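Local coordinates for protein ftsY (Mycoplasma mycoides, PDB 1ZU5) that probably acts as a signal recognition particle receptor, being an SRP54-type protein that joins a helical bundle to a domain of the P-loop fold, at residues V136-A141 with V164-A169; R104-M109 with A227-L232; A123-Y128 with D294-F299. All coordinates share one frame; numbering follows the deposited sequence.

Interaction 1: residues V136-A141 with V164-A169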
loop_
_atom_site.group_PDB
_atom_site.type_symbol
_atom_site.label_atom_id
_atom_site.label_comp_id
_atom_site.label_asym_id
_atom_site.label_seq_id
_atom_site.Cartn_x
_atom_site.Cartn_y
_atom_site.Cartn_z
ATOM N N VAL A 136 -16.209 -2.877 14.411
ATOM C CA VAL A 136 -15.494 -1.746 13.769
ATOM C C VAL A 136 -16.141 -0.338 13.799
ATOM O O VAL A 136 -17.342 -0.138 13.529
ATOM C CB VAL A 136 -15.038 -2.103 12.337
ATOM C CG1 VAL A 136 -14.081 -0.985 11.777
ATOM C CG2 VAL A 136 -14.357 -3.510 12.308
ATOM N N LEU A 137 -15.311 0.642 14.127
ATOM C CA LEU A 137 -15.715 2.033 14.115
ATOM C C LEU A 137 -14.895 2.828 13.087
ATOM O O LEU A 137 -13.665 2.708 13.037
ATOM C CB LEU A 137 -15.566 2.641 15.526
ATOM C CG LEU A 137 -16.259 3.989 15.756
ATOM C CD1 LEU A 137 -17.710 3.926 15.355
ATOM C CD2 LEU A 137 -16.120 4.452 17.189
ATOM N N ILE A 138 -15.582 3.654 12.290
ATOM C CA ILE A 138 -14.951 4.595 11.381
ATOM C C ILE A 138 -15.130 6.018 11.908
ATOM O O ILE A 138 -16.212 6.384 12.344
ATOM C CB ILE A 138 -15.531 4.490 9.959
ATOM C CG1 ILE A 138 -15.197 3.143 9.330
ATOM C CG2 ILE A 138 -14.944 5.586 9.081
ATOM C CD1 ILE A 138 -16.032 2.888 8.065
ATOM N N ALA A 139 -14.059 6.813 11.875
ATOM C CA ALA A 139 -14.105 8.210 12.269
ATOM C C ALA A 139 -13.921 9.072 11.002
ATOM O O ALA A 139 -12.835 9.111 10.377
ATOM C CB ALA A 139 -13.030 8.503 13.281
ATOM N N ALA A 140 -14.995 9.731 10.587
ATOM C CA ALA A 140 -14.924 10.529 9.372
ATOM C C ALA A 140 -14.319 11.911 9.755
ATOM O O ALA A 140 -15.052 12.914 9.920
ATOM C CB ALA A 140 -16.349 10.642 8.737
ATOM N N ALA A 141 -12.994 11.956 9.933
ATOM C CA ALA A 141 -12.352 13.170 10.424
ATOM C C ALA A 141 -11.699 14.056 9.355
ATOM O O ALA A 141 -11.091 15.059 9.706
ATOM C CB ALA A 141 -11.389 12.855 11.524
ATOM N N VAL A 164 -20.012 -2.501 11.387
ATOM C CA VAL A 164 -19.275 -1.242 11.121
ATOM C C VAL A 164 -20.195 -0.055 11.351
ATOM O O VAL A 164 -21.236 0.097 10.692
ATOM C CB VAL A 164 -18.669 -1.132 9.687
ATOM C CG1 VAL A 164 -17.918 0.159 9.557
ATOM C CG2 VAL A 164 -17.762 -2.310 9.354
ATOM N N ASP A 165 -19.793 0.785 12.296
ATOM C CA ASP A 165 -20.502 2.015 12.590
ATOM C C ASP A 165 -19.622 3.212 12.253
ATOM O O ASP A 165 -18.431 3.054 11.980
ATOM C CB ASP A 165 -20.912 2.020 14.066
ATOM C CG ASP A 165 -21.796 0.825 14.427
ATOM O OD1 ASP A 165 -22.910 0.715 13.857
ATOM O OD2 ASP A 165 -21.364 -0.005 15.264
ATOM N N LEU A 166 -20.198 4.414 12.294
ATOM C CA LEU A 166 -19.511 5.616 11.831
ATOM C C LEU A 166 -19.692 6.734 12.810
ATOM O O LEU A 166 -20.784 6.886 13.351
ATOM C CB LEU A 166 -20.139 6.087 10.514
ATOM C CG LEU A 166 -19.544 7.306 9.827
ATOM C CD1 LEU A 166 -18.146 6.965 9.304
ATOM C CD2 LEU A 166 -20.470 7.758 8.695
ATOM N N VAL A 167 -18.645 7.547 13.001
ATOM C CA VAL A 167 -18.759 8.774 13.761
ATOM C C VAL A 167 -18.439 9.957 12.854
ATOM O O VAL A 167 -17.358 10.034 12.273
ATOM C CB VAL A 167 -17.841 8.765 15.021
ATOM C CG1 VAL A 167 -17.780 10.149 15.662
ATOM C CG2 VAL A 167 -18.364 7.775 16.035
ATOM N N LYS A 168 -19.371 10.892 12.730
ATOM C CA LYS A 168 -19.099 12.089 11.960
ATOM C C LYS A 168 -19.314 13.377 12.755
ATOM O O LYS A 168 -20.019 13.374 13.774
ATOM C CB LYS A 168 -19.935 12.103 10.684
ATOM C CG LYS A 168 -21.431 12.014 10.898
ATOM C CD LYS A 168 -21.979 10.877 10.056
ATOM C CE LYS A 168 -23.457 10.697 10.289
ATOM N NZ LYS A 168 -24.040 11.974 9.852
ATOM N N ALA A 169 -18.691 14.451 12.258
ATOM C CA ALA A 169 -18.942 15.835 12.671
ATOM C C ALA A 169 -20.423 16.204 12.707
ATOM O O ALA A 169 -21.212 15.678 11.928
ATOM C CB ALA A 169 -18.194 16.804 11.732
HETATM O O HOH W 1 -17.622 14.100 9.446
#
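V136 starts the pairing with V164, where two parallel strands run side by side with their axes at 25°. Its carbonyl O accepts the N-H of D165 at 2.9 Å from O to N, an almost straight bond (168° at the hydrogen). Beside it, CB of V136 meets CG2 of V164. L137 points to the face it shares with A139 and V167, but its CD1 leans back over the peptide of D165 and packs against CG2 of V167, 4.0 Å away, the two side chains crossing at a slant.

I138 makes the fullest use of its partner strand. Its backbone N-H binds D165 O, and its carbonyl O takes the N-H of V167, 2.8 Å between I138 O and V167 N. With CG1 beside the backbone N (chi1 -66°), the two branches of I138 part: CD1 reaches V164 CG1 at 3.6 Å, while CG2 presses on L166 CD1 at 3.5 Å. A139 contributes little side chain, but at A140 the backbone N closes the last direct bond, to V167 O at 2.9 Å, and its CB lies 4.1 Å from L166 CD1. Beyond this a water takes over from direct pairing, donating to A140 O and accepting from A169 N.

These strands and helix 148-158 between them form a beta-alpha-beta unit at one edge of the P-loop domain's central sheet. Strand 164-168 is the outermost strand; strand 194-198 binds the other side of 136-140. V136, I138 and V164 face A126 of helix 115-131, and L166 and A140 meet helix 148-158, where E153 also forms a salt bridge with K168. The face carrying A139 and V167 is covered by helix 176-189.

Interaction 2: residues R104-M109 with A227-L232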
loop_
_atom_site.group_PDB
_atom_site.type_symbol
_atom_site.label_atom_id
_atom_site.label_comp_id
_atom_site.label_asym_id
_atom_site.label_seq_id
_atom_site.Cartn_x
_atom_site.Cartn_y
_atom_site.Cartn_z
ATOM N N ARG A 104 -7.430 -5.209 22.807
ATOM C CA ARG A 104 -7.261 -3.763 22.923
ATOM C C ARG A 104 -8.073 -3.086 21.841
ATOM O O ARG A 104 -8.559 -3.732 20.897
ATOM C CB ARG A 104 -5.791 -3.345 22.771
ATOM C CG ARG A 104 -5.290 -3.552 21.369
ATOM C CD ARG A 104 -3.887 -3.032 21.192
ATOM N NE ARG A 104 -3.455 -3.242 19.810
ATOM C CZ ARG A 104 -2.203 -3.140 19.387
ATOM N NH1 ARG A 104 -1.223 -2.842 20.241
ATOM N NH2 ARG A 104 -1.934 -3.359 18.104
ATOM N N LEU A 105 -8.209 -1.775 21.996
ATOM C CA LEU A 105 -8.727 -0.933 20.956
ATOM C C LEU A 105 -7.604 -0.695 19.928
ATOM O O LEU A 105 -6.574 -0.103 20.232
ATOM C CB LEU A 105 -9.240 0.368 21.578
ATOM C CG LEU A 105 -9.832 1.398 20.616
ATOM C CD1 LEU A 105 -10.911 0.765 19.728
ATOM C CD2 LEU A 105 -10.359 2.556 21.442
ATOM N N ASN A 106 -7.779 -1.219 18.723
ATOM C CA ASN A 106 -6.782 -1.003 17.659
ATOM C C ASN A 106 -7.225 0.247 16.948
ATOM O O ASN A 106 -8.407 0.455 16.705
ATOM C CB ASN A 106 -6.749 -2.172 16.695
ATOM C CG ASN A 106 -6.353 -3.450 17.372
ATOM O OD1 ASN A 106 -5.163 -3.695 17.580
ATOM N ND2 ASN A 106 -7.351 -4.291 17.727
ATOM N N ILE A 107 -6.279 1.131 16.713
ATOM C CA ILE A 107 -6.579 2.425 16.126
ATOM C C ILE A 107 -5.659 2.599 14.953
ATOM O O ILE A 107 -4.436 2.713 15.140
ATOM C CB ILE A 107 -6.288 3.524 17.129
ATOM C CG1 ILE A 107 -6.956 3.157 18.474
ATOM C CG2 ILE A 107 -6.677 4.929 16.515
ATOM C CD1 ILE A 107 -6.763 4.165 19.580
ATOM N N PHE A 108 -6.237 2.583 13.750
ATOM C CA PHE A 108 -5.449 2.782 12.510
ATOM C C PHE A 108 -5.856 4.109 11.905
ATOM O O PHE A 108 -7.047 4.422 11.811
ATOM C CB PHE A 108 -5.714 1.721 11.443
ATOM C CG PHE A 108 -5.401 0.287 11.851
ATOM C CD1 PHE A 108 -5.880 -0.773 11.048
ATOM C CD2 PHE A 108 -4.676 -0.009 12.992
ATOM C CE1 PHE A 108 -5.623 -2.108 11.373
ATOM C CE2 PHE A 108 -4.406 -1.326 13.343
ATOM C CZ PHE A 108 -4.884 -2.392 12.536
ATOM N N MET A 109 -4.860 4.857 11.446
ATOM C CA MET A 109 -5.071 6.091 10.753
ATOM C C MET A 109 -4.737 5.938 9.297
ATOM O O MET A 109 -3.706 5.336 8.976
ATOM C CB MET A 109 -4.168 7.139 11.368
ATOM C CG MET A 109 -4.723 7.590 12.699
ATOM S SD MET A 109 -3.711 8.782 13.518
ATOM C CE MET A 109 -2.644 9.324 12.212
ATOM N N ALA A 227 -1.070 3.667 20.512
ATOM C CA ALA A 227 -1.724 4.168 19.289
ATOM C C ALA A 227 -1.076 5.457 18.760
ATOM O O ALA A 227 -0.549 6.257 19.533
ATOM C CB ALA A 227 -3.216 4.372 19.512
ATOM N N PRO A 228 -1.140 5.685 17.435
ATOM C CA PRO A 228 -1.786 4.773 16.488
ATOM C C PRO A 228 -0.980 3.512 16.243
ATOM O O PRO A 228 0.238 3.546 16.199
ATOM C CB PRO A 228 -1.956 5.610 15.216
ATOM C CG PRO A 228 -1.039 6.747 15.355
ATOM C CD PRO A 228 -0.629 6.909 16.792
ATOM N N HIS A 229 -1.694 2.411 16.080
ATOM C CA HIS A 229 -1.089 1.096 15.834
ATOM C C HIS A 229 -0.622 0.936 14.392
ATOM O O HIS A 229 0.274 0.175 14.123
ATOM C CB HIS A 229 -2.062 -0.004 16.247
ATOM C CG HIS A 229 -2.596 0.202 17.629
ATOM N ND1 HIS A 229 -1.783 0.208 18.744
ATOM C CD2 HIS A 229 -3.845 0.485 18.070
ATOM C CE1 HIS A 229 -2.511 0.463 19.813
ATOM N NE2 HIS A 229 -3.763 0.643 19.433
ATOM N N GLU A 230 -1.224 1.706 13.494
ATOM C CA GLU A 230 -0.988 1.645 12.051
ATOM C C GLU A 230 -1.289 3.071 11.563
ATOM O O GLU A 230 -2.215 3.749 12.054
ATOM C CB GLU A 230 -1.941 0.625 11.427
ATOM C CG GLU A 230 -1.408 -0.567 10.561
ATOM C CD GLU A 230 0.045 -1.023 10.787
ATOM O OE1 GLU A 230 1.015 -0.393 10.259
ATOM O OE2 GLU A 230 0.238 -2.072 11.429
ATOM N N VAL A 231 -0.441 3.555 10.665
ATOM C CA VAL A 231 -0.695 4.794 9.953
ATOM C C VAL A 231 -0.507 4.444 8.495
ATOM O O VAL A 231 0.633 4.376 8.018
ATOM C CB VAL A 231 0.278 5.910 10.339
ATOM C CG1 VAL A 231 0.119 7.097 9.364
ATOM C CG2 VAL A 231 0.091 6.323 11.800
ATOM N N LEU A 232 -1.618 4.206 7.786
ATOM C CA LEU A 232 -1.512 3.658 6.437
ATOM C C LEU A 232 -1.690 4.680 5.319
ATOM O O LEU A 232 -2.711 5.321 5.230
ATOM C CB LEU A 232 -2.473 2.476 6.274
ATOM C CG LEU A 232 -2.415 1.431 7.397
ATOM C CD1 LEU A 232 -3.683 0.597 7.383
ATOM C CD2 LEU A 232 -1.153 0.587 7.208
#
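Parallel pairing of strands 106-111 and 230-236 at M109 and V231, preceded by a side-chain stack of R104 on H229, joins two neighbours in the middle of the P-loop domain's alpha/beta sheet. M109 N binds E230 O, and M109 O receives L232 N at 2.7 Å. H229 N reaches I107 O just after the cis peptide that leads into P228.

On one face, M109 sets its SD 3.8 Å from P228 CG and its CE near V231 CG2, under helix 206-220. On the other, the F108 ring lies beneath E230, whose CG stands 4.1 Å from the ring centroid and almost on its normal, a CH-pi contact; the carboxylate goes on to K285 and S257.

Just before the strand the guanidinium of R104 lies flat on the H229 imidazole, centres 3.7 Å apart and planes at 18°. R104 CG lies between the backbone N and the carbonyl carbon (chi1 69°), and an extended chain to NE lays the group there. H229 NE2 gives L105 O a weak bond. N106 helps, with a D99 salt bridge to R104 NH2: its OD1, in the guanidinium plane, accepts from R104 NE at 2.8 Å and more loosely from NH2.

Interaction 3: residues A123-Y128 with D294-F299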
loop_
_atom_site.group_PDB
_atom_site.type_symbol
_atom_site.label_atom_id
_atom_site.label_comp_id
_atom_site.label_asym_id
_atom_site.label_seq_id
_atom_site.Cartn_x
_atom_site.Cartn_y
_atom_site.Cartn_z
ATOM N N ALA A 123 -13.136 2.075 4.019
ATOM C CA ALA A 123 -14.290 1.160 3.948
ATOM C C ALA A 123 -13.867 -0.305 3.796
ATOM O O ALA A 123 -14.374 -1.159 4.506
ATOM C CB ALA A 123 -15.234 1.553 2.844
ATOM N N LYS A 124 -12.949 -0.576 2.876
ATOM C CA LYS A 124 -12.450 -1.923 2.592
ATOM C C LYS A 124 -11.682 -2.547 3.769
ATOM O O LYS A 124 -11.803 -3.737 3.992
ATOM C CB LYS A 124 -11.553 -1.898 1.342
ATOM C CG LYS A 124 -12.293 -1.694 0.040
ATOM C CD LYS A 124 -11.337 -1.727 -1.132
ATOM C CE LYS A 124 -12.127 -1.648 -2.442
ATOM N NZ LYS A 124 -11.257 -1.628 -3.655
ATOM N N MET A 125 -10.870 -1.752 4.474
ATOM C CA MET A 125 -10.216 -2.151 5.715
ATOM C C MET A 125 -11.253 -2.499 6.752
ATOM O O MET A 125 -11.058 -3.450 7.492
ATOM C CB MET A 125 -9.410 -1.006 6.336
ATOM C CG MET A 125 -8.142 -0.620 5.669
ATOM S SD MET A 125 -6.904 -1.872 5.797
ATOM C CE MET A 125 -6.489 -1.832 7.538
ATOM N N ALA A 126 -12.327 -1.711 6.846
ATOM C CA ALA A 126 -13.334 -1.927 7.908
ATOM C C ALA A 126 -14.087 -3.219 7.704
ATOM O O ALA A 126 -14.422 -3.895 8.677
ATOM C CB ALA A 126 -14.316 -0.748 8.018
ATOM N N ASN A 127 -14.375 -3.529 6.442
ATOM C CA ASN A 127 -15.063 -4.750 6.033
ATOM C C ASN A 127 -14.136 -5.956 6.176
ATOM O O ASN A 127 -14.562 -7.039 6.506
ATOM C CB ASN A 127 -15.524 -4.595 4.595
ATOM C CG ASN A 127 -16.340 -5.767 4.090
ATOM O OD1 ASN A 127 -15.794 -6.683 3.459
ATOM N ND2 ASN A 127 -17.671 -5.718 4.296
ATOM N N TYR A 128 -12.848 -5.775 5.954
ATOM C CA TYR A 128 -11.922 -6.882 6.121
ATOM C C TYR A 128 -12.016 -7.424 7.553
ATOM O O TYR A 128 -12.091 -8.643 7.767
ATOM C CB TYR A 128 -10.530 -6.354 5.861
ATOM C CG TYR A 128 -9.420 -7.354 5.886
ATOM C CD1 TYR A 128 -9.007 -7.963 4.709
ATOM C CD2 TYR A 128 -8.740 -7.654 7.065
ATOM C CE1 TYR A 128 -7.959 -8.850 4.701
ATOM C CE2 TYR A 128 -7.688 -8.562 7.071
ATOM C CZ TYR A 128 -7.301 -9.146 5.878
ATOM O OH TYR A 128 -6.249 -10.035 5.809
ATOM N N ASP A 294 -14.720 -6.169 -0.965
ATOM C CA ASP A 294 -13.750 -7.157 -0.479
ATOM C C ASP A 294 -12.552 -7.311 -1.350
ATOM O O ASP A 294 -11.745 -8.192 -1.091
ATOM C CB ASP A 294 -14.357 -8.537 -0.205
ATOM C CG ASP A 294 -15.545 -8.834 -1.058
ATOM O OD1 ASP A 294 -15.555 -8.500 -2.273
ATOM O OD2 ASP A 294 -16.496 -9.401 -0.481
ATOM N N ASP A 295 -12.414 -6.458 -2.364
ATOM C CA ASP A 295 -11.250 -6.488 -3.254
ATOM C C ASP A 295 -10.028 -5.887 -2.592
ATOM O O ASP A 295 -9.476 -4.908 -3.089
ATOM C CB ASP A 295 -11.526 -5.647 -4.493
ATOM C CG ASP A 295 -12.569 -6.247 -5.393
ATOM O OD1 ASP A 295 -12.525 -7.473 -5.642
ATOM O OD2 ASP A 295 -13.402 -5.459 -5.893
ATOM N N LEU A 296 -9.611 -6.443 -1.471
ATOM C CA LEU A 296 -8.459 -5.916 -0.764
ATOM C C LEU A 296 -7.801 -7.080 -0.059
ATOM O O LEU A 296 -8.471 -7.797 0.689
ATOM C CB LEU A 296 -8.890 -4.832 0.255
ATOM C CG LEU A 296 -7.813 -4.360 1.237
ATOM C CD1 LEU A 296 -6.801 -3.410 0.556
ATOM C CD2 LEU A 296 -8.427 -3.720 2.451
ATOM N N LEU A 297 -6.502 -7.284 -0.264
ATOM C CA LEU A 297 -5.871 -8.401 0.429
ATOM C C LEU A 297 -4.551 -8.071 1.048
ATOM O O LEU A 297 -3.887 -7.135 0.620
ATOM C CB LEU A 297 -5.771 -9.652 -0.462
ATOM C CG LEU A 297 -4.836 -9.694 -1.658
ATOM C CD1 LEU A 297 -4.328 -11.107 -1.840
ATOM C CD2 LEU A 297 -5.572 -9.229 -2.901
ATOM N N ALA A 298 -4.169 -8.851 2.061
ATOM C CA ALA A 298 -2.901 -8.668 2.716
ATOM C C ALA A 298 -1.826 -8.853 1.659
ATOM O O ALA A 298 -1.996 -9.656 0.726
ATOM C CB ALA A 298 -2.730 -9.660 3.871
ATOM N N PHE A 299 -0.738 -8.086 1.771
ATOM C CA PHE A 299 0.278 -8.109 0.737
ATOM C C PHE A 299 1.176 -9.283 1.054
ATOM O O PHE A 299 1.410 -9.561 2.213
ATOM C CB PHE A 299 1.047 -6.784 0.705
ATOM C CG PHE A 299 2.186 -6.760 -0.293
ATOM C CD1 PHE A 299 1.959 -6.487 -1.624
ATOM C CD2 PHE A 299 3.488 -7.002 0.109
ATOM C CE1 PHE A 299 3.012 -6.471 -2.531
ATOM C CE2 PHE A 299 4.535 -6.980 -0.796
ATOM C CZ PHE A 299 4.292 -6.709 -2.110
HETATM O O HOH W 2 -6.181 -11.315 2.874
#
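L296 points its side chain at helix 115-131 and meets K124 and M125 there, with its CD2 methyl doing most of the touching. CG sits anti to the backbone N (chi1 170°), which swings the isobutyl end onto the helix: CD2 lies 3.7 Å from the carbonyl carbon of K124 and 3.8 Å from CB of K124. On the next residue, the sulfur of M125 stands 4.1 Å from the same CD2. M125 sends its CB away from the strand, and the bend at chi2 (-68°) brings its SD round to the leucine. Both helix side chains cross that of L296 at a slant.

K124 is stretched out beyond CG and runs across the 294-299 chain, its methylenes passing CB of L296 before NZ arrives 3.8 Å from D295 O. That is too far for a hydrogen bond; the ammonium has a weak one to G290 O instead. D295 OD2 lies 4.9 Å from K124 NZ and accepts from the backbone N of K292. Y128 spans the short strand: its ring edge faces L296 O, and its OH reaches A298, 4.0 Å from CB. A water at the ring edge, 3.2 Å from Y128 OH, also accepts from A298 N at a longer distance.

Strand 296-298 is the last strand of the central sheet, antiparallel to 284-288, and M286 of that neighbour touches M125, Y128 and L296 alike. Between the two segments the direct contacts are largely apolar, while the polar groups are met by nearby loops and a water bridge. Attraction between K124 and D295 would probably act only weakly across their gap; L296 against K124 and M125, with Y128 beside them, makes up the larger part of the buried surface.

Overall arrangement
After the N-terminal helices, the chain enters the sheet at strand 106-111, the first half of interaction 2, and passes into helix 115-131, which supplies interaction 3. Strand 136-140 follows, and interaction 1 closes the shortest loop when strand 164-168 arrives. Interaction 2 closes at 227-232, and interaction 3 last, at 294-299. Interaction 1 is thus nested inside both others, whereas 2 and 3 cross. Helix 115-131 is common ground: it also covers interaction 1 through A126, and CE of M125 touches F108 and L232 of interaction 2. Together they tie one edge of the sheet, its middle and its last strand to a single helix.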